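Local coordinates for protein esterase (uncultured bacterium pCosCE1, PDB 7ATL) that hydrolyses esters as a family VIII carboxylesterase of beta-lactamase type and also shows promiscuous acyltransferase activity, at residues 193-197 / 198-202; 273-276 / 277-281. All coordinates share one frame; numbering follows the deposited sequence.

Contact 1. Residues 193-197 / 198-202; sequences VFNHW and VAQPL
The carbonyl oxygen Phe194 O accepts two backbone hydrogen bonds from successive residues, and in this way a helix widens locally. Val198 N lies 2.9 Å from Phe194 O, but above the carbonyl plane and with a bent N-H...O angle of 141°. Ala199 N, five residues on, comes in much straighter. The same wider step recurs when Gln200 N binds Asn195 O at 3.0 Å. It cannot recur once more, because Pro201 lacks an N-H; its CD instead lies 3.3 Å from His196 O.

Phe194 CG stands anti to the backbone nitrogen (chi1 176°), which sends the ring along the helix to Val198, where CE1 meets CG1 at 3.5 Å. Across the ring, Phe194 CE2 lies 4.0 Å from Ala199 CB. The ring of Phe194 also meets that of Tyr70 in helix 67-80, nearly perpendicular to it.

The polar side is more open. There the amides of Asn195 and Gln200 lie with planes 24° apart, their nitrogens ND2 and NE2 3.7 Å from each other. Gln200 NE2 also comes to the edge of the His196 ring, 3.5 Å from CD2, while His196 ND1 is hydrogen-bonded to Glu188. Paired i+5 bonds of this kind mark a pi-type turn, here in helix 190-199, whose apolar side packs on helix 67-80.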
ATOM      1  N   VAL A 193     -10.426  -2.143 -14.821  1.00 27.14           N
ATOM      2  CA  VAL A 193      -9.864  -3.448 -14.364  1.00 25.45           C
ATOM      3  C   VAL A 193     -10.150  -3.620 -12.870  1.00 25.65           C
ATOM      4  O   VAL A 193     -10.704  -4.649 -12.468  1.00 24.71           O
ATOM      5  CB  VAL A 193      -8.362  -3.561 -14.649  1.00 23.43           C
ATOM      6  CG1 VAL A 193      -7.812  -4.816 -14.018  1.00 23.19           C
ATOM      7  CG2 VAL A 193      -8.062  -3.538 -16.138  1.00 23.75           C
ATOM      8  N   PHE A 194      -9.773  -2.645 -12.056  1.00 26.78           N
ATOM      9  CA  PHE A 194      -9.980  -2.705 -10.589  1.00 27.76           C
ATOM     10  C   PHE A 194     -11.472  -2.877 -10.280  1.00 28.77           C
ATOM     11  O   PHE A 194     -11.818  -3.627  -9.341  1.00 27.04           O
ATOM     12  CB  PHE A 194      -9.470  -1.441  -9.897  1.00 26.67           C
ATOM     13  CG  PHE A 194      -9.754  -1.430  -8.419  1.00 26.66           C
ATOM     14  CD1 PHE A 194      -9.044  -2.264  -7.563  1.00 25.47           C
ATOM     15  CD2 PHE A 194     -10.753  -0.616  -7.888  1.00 27.47           C
ATOM     16  CE1 PHE A 194      -9.302  -2.259  -6.200  1.00 26.42           C
ATOM     17  CE2 PHE A 194     -11.015  -0.612  -6.523  1.00 28.21           C
ATOM     18  CZ  PHE A 194     -10.284  -1.435  -5.679  1.00 28.39           C
ATOM     19  N   ASN A 195     -12.333  -2.148 -10.998  1.00 31.44           N
ATOM     20  CA  ASN A 195     -13.788  -2.169 -10.710  1.00 32.76           C
ATOM     21  C   ASN A 195     -14.301  -3.592 -10.984  1.00 31.17           C
ATOM     22  O   ASN A 195     -14.882  -4.196 -10.060  1.00 31.17           O
ATOM     23  CB  ASN A 195     -14.556  -1.069 -11.446  1.00 34.08           C
ATOM     24  CG  ASN A 195     -16.020  -1.069 -11.054  1.00 36.31           C
ATOM     25  OD1 ASN A 195     -16.366  -0.972  -9.876  1.00 40.66           O
ATOM     26  ND2 ASN A 195     -16.889  -1.243 -12.029  1.00 37.96           N
ATOM     27  N   HIS A 196     -14.009  -4.126 -12.170  1.00 30.98           N
ATOM     28  CA  HIS A 196     -14.438  -5.469 -12.644  1.00 34.67           C
ATOM     29  C   HIS A 196     -13.779  -6.588 -11.835  1.00 32.27           C
ATOM     30  O   HIS A 196     -14.501  -7.542 -11.511  1.00 38.24           O
ATOM     31  CB  HIS A 196     -14.192  -5.642 -14.148  1.00 37.06           C
ATOM     32  CG  HIS A 196     -15.032  -4.733 -14.975  1.00 41.15           C
ATOM     33  ND1 HIS A 196     -14.700  -4.394 -16.269  1.00 44.63           N
ATOM     34  CD2 HIS A 196     -16.174  -4.068 -14.686  1.00 41.93           C
ATOM     35  CE1 HIS A 196     -15.609  -3.573 -16.754  1.00 44.35           C
ATOM     36  NE2 HIS A 196     -16.527  -3.365 -15.803  1.00 44.66           N
ATOM     37  N   TRP A 197     -12.498  -6.470 -11.476  1.00 31.55           N
ATOM     38  CA  TRP A 197     -11.721  -7.605 -10.897  1.00 29.38           C
ATOM     39  C   TRP A 197     -11.714  -7.567  -9.375  1.00 26.90           C
ATOM     40  O   TRP A 197     -11.529  -8.629  -8.797  1.00 27.52           O
ATOM     41  CB  TRP A 197     -10.305  -7.669 -11.473  1.00 28.34           C
ATOM     42  CG  TRP A 197     -10.340  -8.186 -12.869  1.00 26.25           C
ATOM     43  CD1 TRP A 197     -10.596  -7.467 -13.989  1.00 27.73           C
ATOM     44  CD2 TRP A 197     -10.215  -9.550 -13.282  1.00 26.94           C
ATOM     45  NE1 TRP A 197     -10.561  -8.280 -15.085  1.00 30.51           N
ATOM     46  CE2 TRP A 197     -10.354  -9.569 -14.679  1.00 28.00           C
ATOM     47  CE3 TRP A 197      -9.959 -10.751 -12.618  1.00 30.31           C
ATOM     48  CZ2 TRP A 197     -10.284 -10.740 -15.422  1.00 26.80           C
ATOM     49  CZ3 TRP A 197      -9.858 -11.913 -13.349  1.00 30.76           C
ATOM     50  CH2 TRP A 197     -10.016 -11.899 -14.738  1.00 30.55           C
ATOM     51  N   VAL A 198     -11.943  -6.415  -8.756  1.00 28.07           N
ATOM     52  CA  VAL A 198     -11.889  -6.311  -7.269  1.00 29.12           C
ATOM     53  C   VAL A 198     -13.168  -5.668  -6.719  1.00 29.86           C
ATOM     54  O   VAL A 198     -13.861  -6.348  -5.950  1.00 32.05           O
ATOM     55  CB  VAL A 198     -10.596  -5.606  -6.818  1.00 28.70           C
ATOM     56  CG1 VAL A 198     -10.512  -5.452  -5.305  1.00 28.42           C
ATOM     57  CG2 VAL A 198      -9.375  -6.357  -7.332  1.00 27.94           C
ATOM     58  N   ALA A 199     -13.480  -4.421  -7.060  1.00 30.99           N
ATOM     59  CA  ALA A 199     -14.514  -3.636  -6.341  1.00 32.31           C
ATOM     60  C   ALA A 199     -15.875  -4.357  -6.371  1.00 32.92           C
ATOM     61  O   ALA A 199     -16.546  -4.440  -5.312  1.00 31.49           O
ATOM     62  CB  ALA A 199     -14.618  -2.259  -6.938  1.00 32.28           C
ATOM     63  N   GLN A 200     -16.298  -4.824  -7.543  1.00 33.58           N
ATOM     64  CA  GLN A 200     -17.626  -5.470  -7.718  1.00 39.79           C
ATOM     65  C   GLN A 200     -17.634  -6.823  -7.013  1.00 37.63           C
ATOM     66  O   GLN A 200     -18.455  -7.024  -6.135  1.00 41.22           O
ATOM     67  CB  GLN A 200     -18.045  -5.520  -9.191  1.00 40.83           C
ATOM     68  CG  GLN A 200     -18.471  -4.142  -9.701  1.00 47.49           C
ATOM     69  CD  GLN A 200     -19.086  -4.171 -11.081  1.00 51.00           C
ATOM     70  OE1 GLN A 200     -20.226  -3.768 -11.262  1.00 60.84           O
ATOM     71  NE2 GLN A 200     -18.351  -4.675 -12.060  1.00 49.70           N
ATOM     72  N   PRO A 201     -16.727  -7.770  -7.330  1.00 36.63           N
ATOM     73  CA  PRO A 201     -16.671  -9.048  -6.616  1.00 36.03           C
ATOM     74  C   PRO A 201     -16.655  -8.968  -5.084  1.00 36.16           C
ATOM     75  O   PRO A 201     -17.320  -9.780  -4.469  1.00 37.12           O
ATOM     76  CB  PRO A 201     -15.344  -9.642  -7.096  1.00 39.53           C
ATOM     77  CG  PRO A 201     -15.204  -9.106  -8.511  1.00 40.66           C
ATOM     78  CD  PRO A 201     -15.771  -7.705  -8.447  1.00 38.89           C
ATOM     79  N   LEU A 202     -15.909  -8.017  -4.512  1.00 35.54           N
ATOM     80  CA  LEU A 202     -15.737  -7.860  -3.041  1.00 37.88           C
ATOM     81  C   LEU A 202     -16.837  -6.954  -2.463  1.00 38.39           C
ATOM     82  O   LEU A 202     -16.828  -6.764  -1.227  1.00 36.62           O
ATOM     83  CB  LEU A 202     -14.342  -7.286  -2.738  1.00 42.00           C
ATOM     84  CG  LEU A 202     -13.161  -8.265  -2.791  1.00 43.02           C
ATOM     85  CD1 LEU A 202     -11.894  -7.649  -2.200  1.00 42.81           C
ATOM     86  CD2 LEU A 202     -13.489  -9.544  -2.043  1.00 43.82           C
TER

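Contact 2. Residues 273-276 / 277-281; sequences DVLQ and LVETL
Thr280 grips Gln276 O twice, from opposite faces of the carbonyl plane: its backbone N at 3.1 Å and its hydroxyl OG1 at 2.7 Å. With OG1 beside its own backbone nitrogen (chi1 -56°), the hydroxyl turns back along the helix and spends its proton on the carbonyl one turn earlier, a familiar way for a buried threonine to satisfy itself.

Close packing continues around Val274 O. Besides accepting from Val278 N at 2.9 Å, Val274 O has Val278 CG2 and Leu277 CB beside it, each 3.2 Å away. Val274 CG1 and Val278 CG2, 4.2 Å apart, belong to the same buried packing. The straightest bond of the regular alpha-helical ladder runs from Glu279 N to Leu275 O, at 172°.

The looser part of the contact lies at Gln276, which is partly exposed and whose side chain bends on the less buried side. The carboxylate of Glu279, by contrast, is held by Arg282 and Ser356.

Helix 271-283 is thus sandwiched: Val274, Leu275 and Val278 face strands 355-361 and 345-350 of the antiparallel sheet, and Leu277 rests on Pro69 and Tyr70 of helix 67-80.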
ATOM      1  N   ASP A 273     -13.489  -0.908   3.242  1.00 28.03           N
ATOM      2  CA  ASP A 273     -13.128  -1.518   1.937  1.00 27.74           C
ATOM      3  C   ASP A 273     -11.770  -2.197   2.140  1.00 25.88           C
ATOM      4  O   ASP A 273     -11.628  -3.330   1.739  1.00 26.09           O
ATOM      5  CB  ASP A 273     -13.195  -0.526   0.768  1.00 31.59           C
ATOM      6  CG  ASP A 273     -14.587  -0.191   0.219  1.00 31.84           C
ATOM      7  OD1 ASP A 273     -15.568  -0.915   0.507  1.00 31.77           O
ATOM      8  OD2 ASP A 273     -14.678   0.802  -0.515  1.00 34.16           O
ATOM      9  N   VAL A 274     -10.843  -1.584   2.862  1.00 26.26           N
ATOM     10  CA  VAL A 274      -9.493  -2.179   3.094  1.00 25.81           C
ATOM     11  C   VAL A 274      -9.638  -3.453   3.936  1.00 27.48           C
ATOM     12  O   VAL A 274      -8.882  -4.413   3.695  1.00 26.94           O
ATOM     13  CB  VAL A 274      -8.546  -1.154   3.747  1.00 25.19           C
ATOM     14  CG1 VAL A 274      -7.200  -1.753   4.142  1.00 24.77           C
ATOM     15  CG2 VAL A 274      -8.354   0.057   2.846  1.00 25.21           C
ATOM     16  N   LEU A 275     -10.567  -3.472   4.890  1.00 28.83           N
ATOM     17  CA  LEU A 275     -10.752  -4.636   5.785  1.00 29.75           C
ATOM     18  C   LEU A 275     -11.287  -5.810   4.965  1.00 29.80           C
ATOM     19  O   LEU A 275     -10.853  -6.942   5.235  1.00 27.60           O
ATOM     20  CB  LEU A 275     -11.708  -4.289   6.925  1.00 33.37           C
ATOM     21  CG  LEU A 275     -11.964  -5.444   7.894  1.00 35.29           C
ATOM     22  CD1 LEU A 275     -10.659  -6.019   8.423  1.00 35.64           C
ATOM     23  CD2 LEU A 275     -12.829  -4.996   9.051  1.00 37.01           C
ATOM     24  N   GLN A 276     -12.196  -5.545   4.014  1.00 31.72           N
ATOM     25  CA  GLN A 276     -12.715  -6.552   3.048  1.00 31.75           C
ATOM     26  C   GLN A 276     -11.514  -7.139   2.317  1.00 31.90           C
ATOM     27  O   GLN A 276     -11.413  -8.373   2.228  1.00 33.46           O
ATOM     28  CB  GLN A 276     -13.657  -5.939   2.006  1.00 38.09           C
ATOM     29  CG  GLN A 276     -15.104  -5.775   2.457  1.00 42.04           C
ATOM     30  CD  GLN A 276     -15.593  -7.083   3.035  1.00 47.03           C
ATOM     31  OE1 GLN A 276     -15.625  -8.126   2.362  1.00 44.60           O
ATOM     32  NE2 GLN A 276     -15.911  -7.046   4.319  1.00 45.39           N
ATOM     33  N   LEU A 277     -10.634  -6.271   1.814  1.00 28.00           N
ATOM     34  CA  LEU A 277      -9.421  -6.694   1.072  1.00 27.64           C
ATOM     35  C   LEU A 277      -8.542  -7.600   1.961  1.00 28.17           C
ATOM     36  O   LEU A 277      -8.082  -8.654   1.486  1.00 27.73           O
ATOM     37  CB  LEU A 277      -8.661  -5.442   0.629  1.00 26.72           C
ATOM     38  CG  LEU A 277      -7.221  -5.689   0.198  1.00 26.42           C
ATOM     39  CD1 LEU A 277      -7.210  -6.587  -1.040  1.00 27.37           C
ATOM     40  CD2 LEU A 277      -6.486  -4.376  -0.057  1.00 26.17           C
ATOM     41  N   VAL A 278      -8.268  -7.193   3.198  1.00 26.82           N
ATOM     42  CA  VAL A 278      -7.313  -7.919   4.079  1.00 27.21           C
ATOM     43  C   VAL A 278      -7.923  -9.271   4.500  1.00 28.23           C
ATOM     44  O   VAL A 278      -7.172 -10.285   4.470  1.00 30.85           O
ATOM     45  CB  VAL A 278      -6.893  -7.052   5.275  1.00 26.78           C
ATOM     46  CG1 VAL A 278      -6.013  -7.818   6.247  1.00 27.05           C
ATOM     47  CG2 VAL A 278      -6.193  -5.775   4.823  1.00 27.56           C
ATOM     48  N   GLU A 279      -9.209  -9.323   4.860  1.00 27.11           N
ATOM     49  CA  GLU A 279      -9.916 -10.596   5.178  1.00 26.57           C
ATOM     50  C   GLU A 279      -9.797 -11.548   3.978  1.00 25.89           C
ATOM     51  O   GLU A 279      -9.378 -12.706   4.175  1.00 25.61           O
ATOM     52  CB  GLU A 279     -11.380 -10.347   5.546  1.00 27.98           C
ATOM     53  CG  GLU A 279     -11.582 -10.163   7.034  1.00 29.42           C
ATOM     54  CD  GLU A 279     -11.219 -11.405   7.823  1.00 29.61           C
ATOM     55  OE1 GLU A 279     -11.956 -12.422   7.662  1.00 30.59           O
ATOM     56  OE2 GLU A 279     -10.181 -11.365   8.546  1.00 28.19           O
ATOM     57  N   THR A 280     -10.074 -11.061   2.771  1.00 25.40           N
ATOM     58  CA  THR A 280      -9.955 -11.825   1.500  1.00 26.64           C
ATOM     59  C   THR A 280      -8.544 -12.414   1.338  1.00 29.19           C
ATOM     60  O   THR A 280      -8.420 -13.601   0.989  1.00 29.64           O
ATOM     61  CB  THR A 280     -10.318 -10.931   0.315  1.00 27.09           C
ATOM     62  OG1 THR A 280     -11.630 -10.416   0.551  1.00 25.88           O
ATOM     63  CG2 THR A 280     -10.281 -11.675  -1.000  1.00 28.71           C
ATOM     64  N   LEU A 281      -7.515 -11.617   1.592  1.00 29.24           N
ATOM     65  CA  LEU A 281      -6.107 -12.062   1.526  1.00 29.94           C
ATOM     66  C   LEU A 281      -5.852 -13.098   2.617  1.00 30.08           C
ATOM     67  O   LEU A 281      -5.037 -13.981   2.374  1.00 36.05           O
ATOM     68  CB  LEU A 281      -5.181 -10.845   1.674  1.00 30.20           C
ATOM     69  CG  LEU A 281      -5.228  -9.825   0.530  1.00 28.77           C
ATOM     70  CD1 LEU A 281      -4.032  -8.897   0.602  1.00 28.92           C
ATOM     71  CD2 LEU A 281      -5.279 -10.490  -0.847  1.00 27.86           C
TER

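In the fold
Contacts 1 and 2 show how two helical turns distant in sequence share some neighbours. Their centres are about 13 Å apart, and they meet through Leu202, whose CD2 lies 3.3 Å from Thr280 OG1 and whose CD1 lies 4.2 Å from Leu277 CA. Tyr70 joins them a second time, touching Phe194 in one and Asp273, Val274 and Leu277 in the other. The loop after helix 190-199 makes a third tie: Asp273 hydrogen-bonds to Arg205, Asn206 and Thr207, and Phe194 packs on Thr207. The Asn195 and Asp273 side chains each lie about 7 Å from a bound PEG (di(hydroxyethyl)ether). Helix 67-80 also carries Lys68 of a probable SxxK motif with Ser65, consistent with a beta-lactamase-like active site at its start.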